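PDB 4FVS: putative lipoprotein, which is of unknown function but probably binds lipid or lipid-like molecules, its fold being related to that of the lipoprotein carriers LolA and LolB. Local coordinates for residues 163-168 and 180-185; 19-24 and 206-211; 157-162 and 186-191. All blocks are in the same frame, centred on the assembly; numbering follows the deposited sequence.

Contact 1 of 3, residues 163-168 and 180-185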
loop_
_atom_site.group_PDB
_atom_site.type_symbol
_atom_site.label_atom_id
_atom_site.label_comp_id
_atom_site.label_asym_id
_atom_site.label_seq_id
_atom_site.Cartn_x
_atom_site.Cartn_y
_atom_site.Cartn_z
ATOM N N LYS A 163 2.162 4.760 12.050
ATOM C CA LYS A 163 1.760 3.359 12.080
ATOM C C LYS A 163 0.272 3.330 12.215
ATOM O O LYS A 163 -0.304 3.902 13.152
ATOM C CB LYS A 163 2.470 2.567 13.203
ATOM C CG LYS A 163 2.243 1.052 13.152
ATOM C CD LYS A 163 2.461 0.422 14.498
ATOM C CE LYS A 163 2.322 -1.063 14.399
ATOM N NZ LYS A 163 2.968 -1.763 15.546
ATOM N N VAL A 164 -0.348 2.695 11.233
ATOM C CA VAL A 164 -1.796 2.569 11.054
ATOM C C VAL A 164 -2.174 1.100 10.891
ATOM O O VAL A 164 -1.482 0.359 10.188
ATOM C CB VAL A 164 -2.240 3.419 9.826
ATOM C CG1 VAL A 164 -3.626 3.031 9.343
ATOM C CG2 VAL A 164 -2.194 4.913 10.134
ATOM N N LYS A 165 -3.239 0.684 11.578
ATOM C CA LYS A 165 -3.799 -0.671 11.534
ATOM C C LYS A 165 -5.052 -0.660 10.670
ATOM O O LYS A 165 -5.745 0.355 10.625
ATOM C CB LYS A 165 -4.122 -1.181 12.968
ATOM C CG LYS A 165 -4.726 -2.588 13.045
ATOM C CD LYS A 165 -5.041 -2.996 14.478
ATOM C CE LYS A 165 -5.918 -4.225 14.584
ATOM N NZ LYS A 165 -6.044 -4.678 15.993
ATOM N N TYR A 166 -5.353 -1.777 10.001
ATOM C CA TYR A 166 -6.574 -1.959 9.194
ATOM C C TYR A 166 -7.043 -3.402 9.359
ATOM O O TYR A 166 -6.219 -4.269 9.627
ATOM C CB TYR A 166 -6.343 -1.613 7.701
ATOM C CG TYR A 166 -5.385 -2.571 7.003
ATOM C CD1 TYR A 166 -5.833 -3.798 6.493
ATOM C CD2 TYR A 166 -4.021 -2.287 6.911
ATOM C CE1 TYR A 166 -4.941 -4.738 5.969
ATOM C CE2 TYR A 166 -3.122 -3.212 6.359
ATOM C CZ TYR A 166 -3.585 -4.441 5.901
ATOM O OH TYR A 166 -2.713 -5.377 5.394
ATOM N N ASN A 167 -8.339 -3.658 9.203
ATOM C CA ASN A 167 -8.906 -5.006 9.172
ATOM C C ASN A 167 -9.168 -5.363 7.723
ATOM O O ASN A 167 -9.490 -4.478 6.915
ATOM C CB ASN A 167 -10.175 -5.134 10.007
ATOM C CG ASN A 167 -9.991 -5.126 11.498
ATOM O OD1 ASN A 167 -8.977 -5.508 12.056
ATOM N ND2 ASN A 167 -11.037 -4.777 12.180
ATOM N N ILE A 168 -9.002 -6.631 7.372
ATOM C CA ILE A 168 -9.252 -7.102 6.006
ATOM C C ILE A 168 -10.198 -8.308 6.068
ATOM O O ILE A 168 -10.212 -9.064 7.043
ATOM C CB ILE A 168 -7.937 -7.408 5.193
ATOM C CG1 ILE A 168 -8.233 -7.738 3.711
ATOM C CG2 ILE A 168 -7.048 -8.477 5.839
ATOM C CD1 ILE A 168 -7.233 -7.236 2.786
ATOM N N THR A 180 -10.703 -13.573 7.161
ATOM C CA THR A 180 -10.403 -12.323 7.846
ATOM C C THR A 180 -8.979 -12.305 8.406
ATOM O O THR A 180 -8.368 -13.345 8.674
ATOM C CB THR A 180 -11.390 -12.040 8.974
ATOM O OG1 THR A 180 -11.283 -13.070 9.960
ATOM C CG2 THR A 180 -12.803 -11.889 8.478
ATOM N N GLY A 181 -8.493 -11.095 8.593
ATOM C CA GLY A 181 -7.193 -10.804 9.156
ATOM C C GLY A 181 -7.064 -9.318 9.391
ATOM O O GLY A 181 -8.054 -8.589 9.401
ATOM N N TYR A 182 -5.841 -8.859 9.576
ATOM C CA TYR A 182 -5.538 -7.457 9.793
ATOM C C TYR A 182 -4.110 -7.213 9.377
ATOM O O TYR A 182 -3.397 -8.146 9.000
ATOM C CB TYR A 182 -5.809 -7.012 11.253
ATOM C CG TYR A 182 -4.923 -7.627 12.302
ATOM C CD1 TYR A 182 -5.268 -8.819 12.919
ATOM C CD2 TYR A 182 -3.785 -6.967 12.752
ATOM C CE1 TYR A 182 -4.470 -9.375 13.913
ATOM C CE2 TYR A 182 -2.983 -7.507 13.754
ATOM C CZ TYR A 182 -3.331 -8.709 14.333
ATOM O OH TYR A 182 -2.523 -9.240 15.301
ATOM N N GLY A 183 -3.709 -5.959 9.438
ATOM C CA GLY A 183 -2.356 -5.567 9.098
ATOM C C GLY A 183 -1.992 -4.190 9.569
ATOM O O GLY A 183 -2.850 -3.423 10.002
ATOM N N TYR A 184 -0.705 -3.890 9.481
ATOM C CA TYR A 184 -0.133 -2.600 9.844
ATOM C C TYR A 184 0.616 -2.019 8.670
ATOM O O TYR A 184 1.093 -2.751 7.780
ATOM C CB TYR A 184 0.805 -2.702 11.054
ATOM C CG TYR A 184 0.180 -3.262 12.306
ATOM C CD1 TYR A 184 -0.712 -2.512 13.061
ATOM C CD2 TYR A 184 0.552 -4.506 12.795
ATOM C CE1 TYR A 184 -1.268 -3.012 14.245
ATOM C CE2 TYR A 184 0.013 -5.012 13.986
ATOM C CZ TYR A 184 -0.900 -4.262 14.707
ATOM O OH TYR A 184 -1.421 -4.752 15.887
ATOM N N GLU A 185 0.721 -0.694 8.666
ATOM C CA GLU A 185 1.485 0.029 7.670
ATOM C C GLU A 185 2.269 1.130 8.345
ATOM O O GLU A 185 1.761 1.775 9.253
ATOM C CB GLU A 185 0.567 0.604 6.571
ATOM C CG GLU A 185 -0.003 -0.433 5.616
ATOM C CD GLU A 185 -0.840 0.068 4.455
ATOM O OE1 GLU A 185 -1.468 1.142 4.592
ATOM O OE2 GLU A 185 -0.938 -0.662 3.442
HETATM O O HOH W 1 -0.322 -4.188 5.496
#
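Tyr166 lies flat against Gly183 on the facing strand, and Lys163 and Lys165 reach two other tyrosines on the opposite side of the sheet. The backbones run antiparallel, with hydrogen-bonded pairs at Val164–Glu185, Tyr166–Gly183 and Ile168–Gly181, each closed by two N–H···O bonds. Ile168 N to Gly181 O, at 3.0 Å, is almost straight at the hydrogen, yet its donor stands well above the carbonyl plane.

The aromatic contact depends on Tyr166 CG sitting between the backbone N and the carbonyl carbon (chi1 66°), which turns the ring across to its neighbour. Gly183 CA then meets one ring face in a CH-pi contact, 4.0 Å from the centroid of the Tyr166 ring. Glycine suits this place because a beta carbon would run into Tyr166 OH. Tyr166 OH is 2.7 Å from a water O that is also bonded to Tyr184 O. An alanine in place of Tyr166 would probably lose the ring over Gly183 and leave the water without its hydroxyl partner.

The charged contacts are cation-pi. Extended, Lys163 carries NZ to 4.4 Å from the centroid of the Tyr184 ring, almost on its normal, with CE over the same face. Lys165 NZ lies over the Tyr182 face, 4.8 Å from its centroid, while its CB and CG brush Tyr184 CE1. Long, flexible lysines suit a partly exposed face, where methylenes cover rings and the ammonium can probably remain near solvent. Tyr182 OH is bonded to Asn203.

Such an aromatic–glycine cross-strand pair is known as aromatic rescue of glycine; here it occurs in a beta hairpin, consistent with the curved antiparallel strands of LolA/LolB relatives.

Contact 2 of 3, residues 19-24 and 206-211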
loop_
_atom_site.group_PDB
_atom_site.type_symbol
_atom_site.label_atom_id
_atom_site.label_comp_id
_atom_site.label_asym_id
_atom_site.label_seq_id
_atom_site.Cartn_x
_atom_site.Cartn_y
_atom_site.Cartn_z
ATOM N N LYS A 19 10.517 -5.103 -0.804
ATOM C CA LYS A 19 10.559 -6.551 -0.975
ATOM C C LYS A 19 9.574 -7.208 -0.006
ATOM O O LYS A 19 9.430 -6.774 1.137
ATOM C CB LYS A 19 11.993 -7.097 -0.812
ATOM C CG LYS A 19 12.900 -6.732 -1.978
ATOM C CD LYS A 19 14.201 -7.426 -1.914
ATOM C CE LYS A 19 15.103 -7.071 -3.074
ATOM N NZ LYS A 19 16.469 -7.666 -2.913
ATOM N N GLY A 20 8.875 -8.220 -0.505
ATOM C CA GLY A 20 7.859 -8.958 0.238
ATOM C C GLY A 20 8.393 -10.280 0.718
ATOM O O GLY A 20 8.931 -11.049 -0.077
ATOM N N TYR A 21 8.244 -10.544 2.037
ATOM C CA TYR A 21 8.739 -11.739 2.721
ATOM C C TYR A 21 7.640 -12.478 3.447
ATOM O O TYR A 21 6.636 -11.871 3.799
ATOM C CB TYR A 21 9.790 -11.317 3.743
ATOM C CG TYR A 21 10.980 -10.591 3.161
ATOM C CD1 TYR A 21 12.089 -11.293 2.683
ATOM C CD2 TYR A 21 11.021 -9.198 3.120
ATOM C CE1 TYR A 21 13.188 -10.630 2.142
ATOM C CE2 TYR A 21 12.118 -8.526 2.579
ATOM C CZ TYR A 21 13.202 -9.248 2.098
ATOM O OH TYR A 21 14.293 -8.606 1.578
ATOM N N ASP A 22 7.832 -13.779 3.696
ATOM C CA ASP A 22 6.920 -14.602 4.495
ATOM C C ASP A 22 7.315 -14.440 5.981
ATOM O O ASP A 22 8.299 -13.749 6.270
ATOM C CB ASP A 22 6.928 -16.083 4.040
ATOM C CG ASP A 22 8.209 -16.903 4.269
ATOM O OD1 ASP A 22 9.116 -16.423 5.001
ATOM O OD2 ASP A 22 8.299 -18.024 3.728
ATOM N N ALA A 23 6.589 -15.100 6.907
ATOM C CA ALA A 23 6.839 -15.010 8.348
ATOM C C ALA A 23 8.274 -15.417 8.725
ATOM O O ALA A 23 8.874 -14.786 9.612
ATOM C CB ALA A 23 5.849 -15.885 9.094
ATOM N N LYS A 24 8.831 -16.444 8.040
ATOM C CA LYS A 24 10.178 -16.969 8.304
ATOM C C LYS A 24 11.290 -16.058 7.747
ATOM O O LYS A 24 12.442 -16.210 8.120
ATOM C CB LYS A 24 10.311 -18.385 7.723
ATOM C CG LYS A 24 9.423 -19.383 8.461
ATOM C CD LYS A 24 9.427 -20.771 7.875
ATOM C CE LYS A 24 8.852 -21.740 8.891
ATOM N NZ LYS A 24 9.285 -23.149 8.646
ATOM N N GLN A 206 1.801 -13.385 8.900
ATOM C CA GLN A 206 1.784 -14.188 7.679
ATOM C C GLN A 206 2.865 -13.730 6.704
ATOM O O GLN A 206 3.458 -14.553 5.994
ATOM C CB GLN A 206 0.400 -14.125 6.997
ATOM C CG GLN A 206 -0.757 -14.726 7.825
ATOM C CD GLN A 206 -0.558 -16.173 8.161
ATOM O OE1 GLN A 206 -0.234 -16.526 9.300
ATOM N NE2 GLN A 206 -0.714 -17.027 7.163
ATOM N N SER A 207 3.097 -12.412 6.656
ATOM C CA SER A 207 4.042 -11.772 5.756
ATOM C C SER A 207 4.356 -10.357 6.212
ATOM O O SER A 207 3.715 -9.840 7.120
ATOM C CB SER A 207 3.491 -11.747 4.330
ATOM O OG SER A 207 2.164 -11.252 4.266
ATOM N N TYR A 208 5.352 -9.735 5.576
ATOM C CA TYR A 208 5.773 -8.364 5.827
ATOM C C TYR A 208 6.516 -7.841 4.596
ATOM O O TYR A 208 6.919 -8.630 3.730
ATOM C CB TYR A 208 6.612 -8.240 7.105
ATOM C CG TYR A 208 7.980 -8.885 7.043
ATOM C CD1 TYR A 208 8.152 -10.234 7.344
ATOM C CD2 TYR A 208 9.118 -8.129 6.755
ATOM C CE1 TYR A 208 9.414 -10.830 7.295
ATOM C CE2 TYR A 208 10.380 -8.718 6.687
ATOM C CZ TYR A 208 10.521 -10.067 6.960
ATOM O OH TYR A 208 11.762 -10.645 6.909
ATOM N N THR A 209 6.604 -6.506 4.468
ATOM C CA THR A 209 7.338 -5.875 3.366
ATOM C C THR A 209 8.233 -4.780 3.960
ATOM O O THR A 209 7.901 -4.195 5.000
ATOM C CB THR A 209 6.431 -5.338 2.230
ATOM O OG1 THR A 209 5.952 -4.041 2.551
ATOM C CG2 THR A 209 5.306 -6.285 1.835
ATOM N N VAL A 210 9.381 -4.538 3.318
ATOM C CA VAL A 210 10.322 -3.510 3.738
ATOM C C VAL A 210 10.815 -2.765 2.524
ATOM O O VAL A 210 10.987 -3.377 1.463
ATOM C CB VAL A 210 11.534 -4.012 4.591
ATOM C CG1 VAL A 210 11.139 -4.340 6.009
ATOM C CG2 VAL A 210 12.210 -5.203 3.965
ATOM N N LEU A 211 11.050 -1.434 2.698
ATOM C CA LEU A 211 11.650 -0.563 1.703
ATOM C C LEU A 211 13.150 -0.814 1.749
ATOM O O LEU A 211 13.785 -0.607 2.787
ATOM C CB LEU A 211 11.286 0.889 1.989
ATOM C CG LEU A 211 11.918 1.940 1.073
ATOM C CD1 LEU A 211 11.311 1.923 -0.333
ATOM C CD2 LEU A 211 11.823 3.305 1.700
#
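Tyr21 and Tyr208 face each other across a hydrogen-bonded antiparallel pair, and their side chains make the main apolar contact between strands 15-22 and 205-214. Tyr208 CG sits between its backbone N and carbonyl carbon (chi1 68°), which lays the ring beside the facing strand and beneath Tyr21 CB. That methylene is 3.8 Å from the centroid of the Tyr208 ring, a CH-pi contact over its face. The two rings are nearly parallel, with planes at 20°, but slid so far apart that they barely overlap. Val210 CG2 meets the edge of the Tyr21 ring at CE2, 3.6 Å away, a branched side chain packing at the ring edge.

Backbone bonding is regular. Tyr21 N gives a nearly straight bond to Tyr208 O at 2.9 Å, and Tyr208 N returns one to Tyr21 O. Lys19 and Val210 exchange a second pair of bonds, with Lys19 N 2.9 Å from Val210 O. Between them, Gly20 faces Thr209, whose CG2 lies 4.0 Å from Gly20 CA.

The polar ends bond to residues just beyond the segments. Tyr21 OH is bonded to Glu212, Ser207 OG to Gln198, and Thr209 OG1 to Thr196 and Arg18. Asp22 OD1 accepts from the N–H of Asn26, in the turn that follows its strand. Close to this turn, on the facing strand, Gln206 and Ser207 both face Gln198 in a classic beta bulge.

Main-chain bonds and tyrosine carbon thus join these strands, Tyr21–Glu212 and Thr209–Arg18 add side-chain links between them, and Ser207–Gln198 and Thr209–Thr196 tie on strand 192-200; tyrosine offers carbon for packing and, in Tyr21, a hydroxyl bonded to Glu212.

Contact 3 of 3, residues 157-162 and 186-191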
loop_
_atom_site.group_PDB
_atom_site.type_symbol
_atom_site.label_atom_id
_atom_site.label_comp_id
_atom_site.label_asym_id
_atom_site.label_seq_id
_atom_site.Cartn_x
_atom_site.Cartn_y
_atom_site.Cartn_z
ATOM N N GLY A 157 17.294 3.247 4.802
ATOM C CA GLY A 157 17.614 4.290 5.769
ATOM C C GLY A 157 16.707 4.279 6.975
ATOM O O GLY A 157 16.060 3.262 7.251
ATOM N N THR A 158 16.654 5.415 7.701
ATOM C CA THR A 158 15.809 5.579 8.899
ATOM C C THR A 158 14.745 6.653 8.596
ATOM O O THR A 158 15.063 7.719 8.054
ATOM C CB THR A 158 16.672 5.880 10.120
ATOM O OG1 THR A 158 17.608 4.805 10.259
ATOM C CG2 THR A 158 15.858 6.016 11.397
ATOM N N PHE A 159 13.471 6.330 8.897
ATOM C CA PHE A 159 12.342 7.192 8.568
ATOM C C PHE A 159 11.361 7.364 9.721
ATOM O O PHE A 159 11.061 6.383 10.417
ATOM C CB PHE A 159 11.567 6.596 7.367
ATOM C CG PHE A 159 12.399 6.159 6.179
ATOM C CD1 PHE A 159 12.957 4.883 6.130
ATOM C CD2 PHE A 159 12.631 7.025 5.112
ATOM C CE1 PHE A 159 13.756 4.495 5.052
ATOM C CE2 PHE A 159 13.423 6.629 4.024
ATOM C CZ PHE A 159 13.976 5.365 4.002
ATOM N N ASP A 160 10.856 8.614 9.915
ATOM C CA ASP A 160 9.830 8.877 10.933
ATOM C C ASP A 160 8.521 8.539 10.281
ATOM O O ASP A 160 8.188 9.093 9.235
ATOM C CB ASP A 160 9.876 10.316 11.496
ATOM C CG ASP A 160 9.229 10.518 12.874
ATOM O OD1 ASP A 160 9.291 9.584 13.717
ATOM O OD2 ASP A 160 8.791 11.647 13.158
ATOM N N CYS A 161 7.837 7.524 10.807
ATOM C CA CYS A 161 6.611 7.006 10.218
ATOM C C CYS A 161 5.411 7.197 11.103
ATOM O O CYS A 161 5.523 7.475 12.291
ATOM C CB CYS A 161 6.780 5.520 9.917
ATOM S SG CYS A 161 8.197 5.124 8.885
ATOM N N ALA A 162 4.262 6.955 10.500
ATOM C CA ALA A 162 2.959 6.827 11.081
ATOM C C ALA A 162 2.583 5.380 10.951
ATOM O O ALA A 162 2.783 4.803 9.881
ATOM C CB ALA A 162 1.978 7.725 10.354
ATOM N N TRP A 186 3.509 1.321 7.926
ATOM C CA TRP A 186 4.378 2.417 8.348
ATOM C C TRP A 186 4.640 3.251 7.137
ATOM O O TRP A 186 5.230 2.761 6.169
ATOM C CB TRP A 186 5.689 1.934 8.969
ATOM C CG TRP A 186 5.588 1.343 10.332
ATOM C CD1 TRP A 186 5.881 1.952 11.514
ATOM C CD2 TRP A 186 5.275 -0.016 10.647
ATOM N NE1 TRP A 186 5.774 1.053 12.550
ATOM C CE2 TRP A 186 5.388 -0.160 12.047
ATOM C CE3 TRP A 186 4.878 -1.127 9.881
ATOM C CZ2 TRP A 186 5.131 -1.365 12.693
ATOM C CZ3 TRP A 186 4.609 -2.318 10.523
ATOM C CH2 TRP A 186 4.727 -2.430 11.911
ATOM N N TYR A 187 4.175 4.483 7.144
ATOM C CA TYR A 187 4.378 5.339 5.989
ATOM C C TYR A 187 5.042 6.645 6.413
ATOM O O TYR A 187 4.739 7.199 7.469
ATOM C CB TYR A 187 3.068 5.577 5.249
ATOM C CG TYR A 187 1.959 6.226 6.046
ATOM C CD1 TYR A 187 1.768 7.599 6.011
ATOM C CD2 TYR A 187 1.003 5.457 6.697
ATOM C CE1 TYR A 187 0.711 8.206 6.691
ATOM C CE2 TYR A 187 -0.093 6.051 7.338
ATOM C CZ TYR A 187 -0.212 7.430 7.361
ATOM O OH TYR A 187 -1.258 8.045 7.998
ATOM N N SER A 188 5.977 7.108 5.596
ATOM C CA SER A 188 6.761 8.299 5.890
ATOM C C SER A 188 6.578 9.379 4.807
ATOM O O SER A 188 6.357 9.035 3.634
ATOM C CB SER A 188 8.229 7.909 5.990
ATOM O OG SER A 188 9.020 8.924 6.589
ATOM N N PRO A 189 6.730 10.680 5.151
ATOM C CA PRO A 189 6.607 11.726 4.126
ATOM C C PRO A 189 7.623 11.588 2.995
ATOM O O PRO A 189 8.786 11.250 3.244
ATOM C CB PRO A 189 6.878 13.005 4.909
ATOM C CG PRO A 189 6.538 12.676 6.306
ATOM C CD PRO A 189 6.995 11.282 6.477
ATOM N N ASN A 190 7.150 11.811 1.749
ATOM C CA ASN A 190 7.878 11.795 0.468
ATOM C C ASN A 190 8.525 10.426 0.188
ATOM O O ASN A 190 9.424 10.328 -0.649
ATOM C CB ASN A 190 8.935 12.911 0.446
ATOM C CG ASN A 190 8.375 14.264 0.781
ATOM O OD1 ASN A 190 7.365 14.706 0.222
ATOM N ND2 ASN A 190 9.016 14.942 1.714
ATOM N N VAL A 191 8.040 9.376 0.865
ATOM C CA VAL A 191 8.524 7.997 0.742
ATOM C C VAL A 191 7.336 7.039 0.537
ATOM O O VAL A 191 7.397 6.141 -0.313
ATOM C CB VAL A 191 9.372 7.590 1.976
ATOM C CG1 VAL A 191 9.661 6.097 1.990
ATOM C CG2 VAL A 191 10.672 8.383 2.035
#
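Tyr187 presents one ring face to Ala162 CB, which stands 3.9 Å from the ring centroid in a CH-pi contact. The ring reaches it because Tyr187 CG lies between the backbone N and the carbonyl carbon (chi1 59°), folding the side chain back over the facing strand. The small methyl of alanine suits this position, since the ring lies across it, with the methyl toward the rim. Elsewhere, Phe7 and Tyr105 pack edge-to-face with Tyr187, and Tyr187 OH is bonded to the carbonyl of Pro106. The Trp186 ring has Cys161 CB at its edge, and the beta carbons of Cys161 and Trp186 are 3.9 Å apart. Trp186 NE1 bonds to Glu150, a polar mate for an indole N–H on a buried residue. The Phe159 ring is met obliquely by Val191 CG2, which comes to 3.8 Å from CE2, the two side chains crossing at about a right angle.

Between these two segments, main-chain pairing is confined to Ala162 and Tyr187, a hydrogen-bonded antiparallel pair with Ala162 N 3.1 Å from Tyr187 O and a return bond of equal length from Tyr187 N to Ala162 O. Beyond it the strands splay, their directions 123° apart, and a side chain takes over from the backbone. Ser188 OG, anti to its backbone N, donates to Asp160 O at 2.8 Å, approaching from above the carbonyl plane. A short serine hydroxyl suits this place, where the splayed backbones leave Asp160 O to be met by a side chain. Pro189, which has no N–H to give, follows where the pairing has already ended. Val191 N is hydrogen-bonded to Ser188 O at 3.3 Å as the chain turns towards strand 192-200.

This is the open end of a beta hairpin, where two long, twisted strands part while aromatic and aliphatic side chains pack between them, consistent with the curved antiparallel strands of LolA/LolB relatives.

Contacts 1 and 3 are successive parts of one hairpin, strands 157-171 and 179-188, with centres about 17 Å apart. They meet where Lys163 CE packs on Trp186 CZ2 at 3.3 Å and where Val164 CG2 approaches Tyr187 CE2 at 3.7 Å. Contact 2 closes a far longer loop, joining strands near the two chain ends, and both other contacts are nested within it. It touches contact 3 through Leu211, whose CD2 lies 3.5 Å from Val191 CG1, but stays about 7 Å from contact 1 at the nearest atoms. Strand 192-200 lies between the hairpin and strand 205-214. No ligand marks a binding site, so any lipid-binding role of these strands remains inferred.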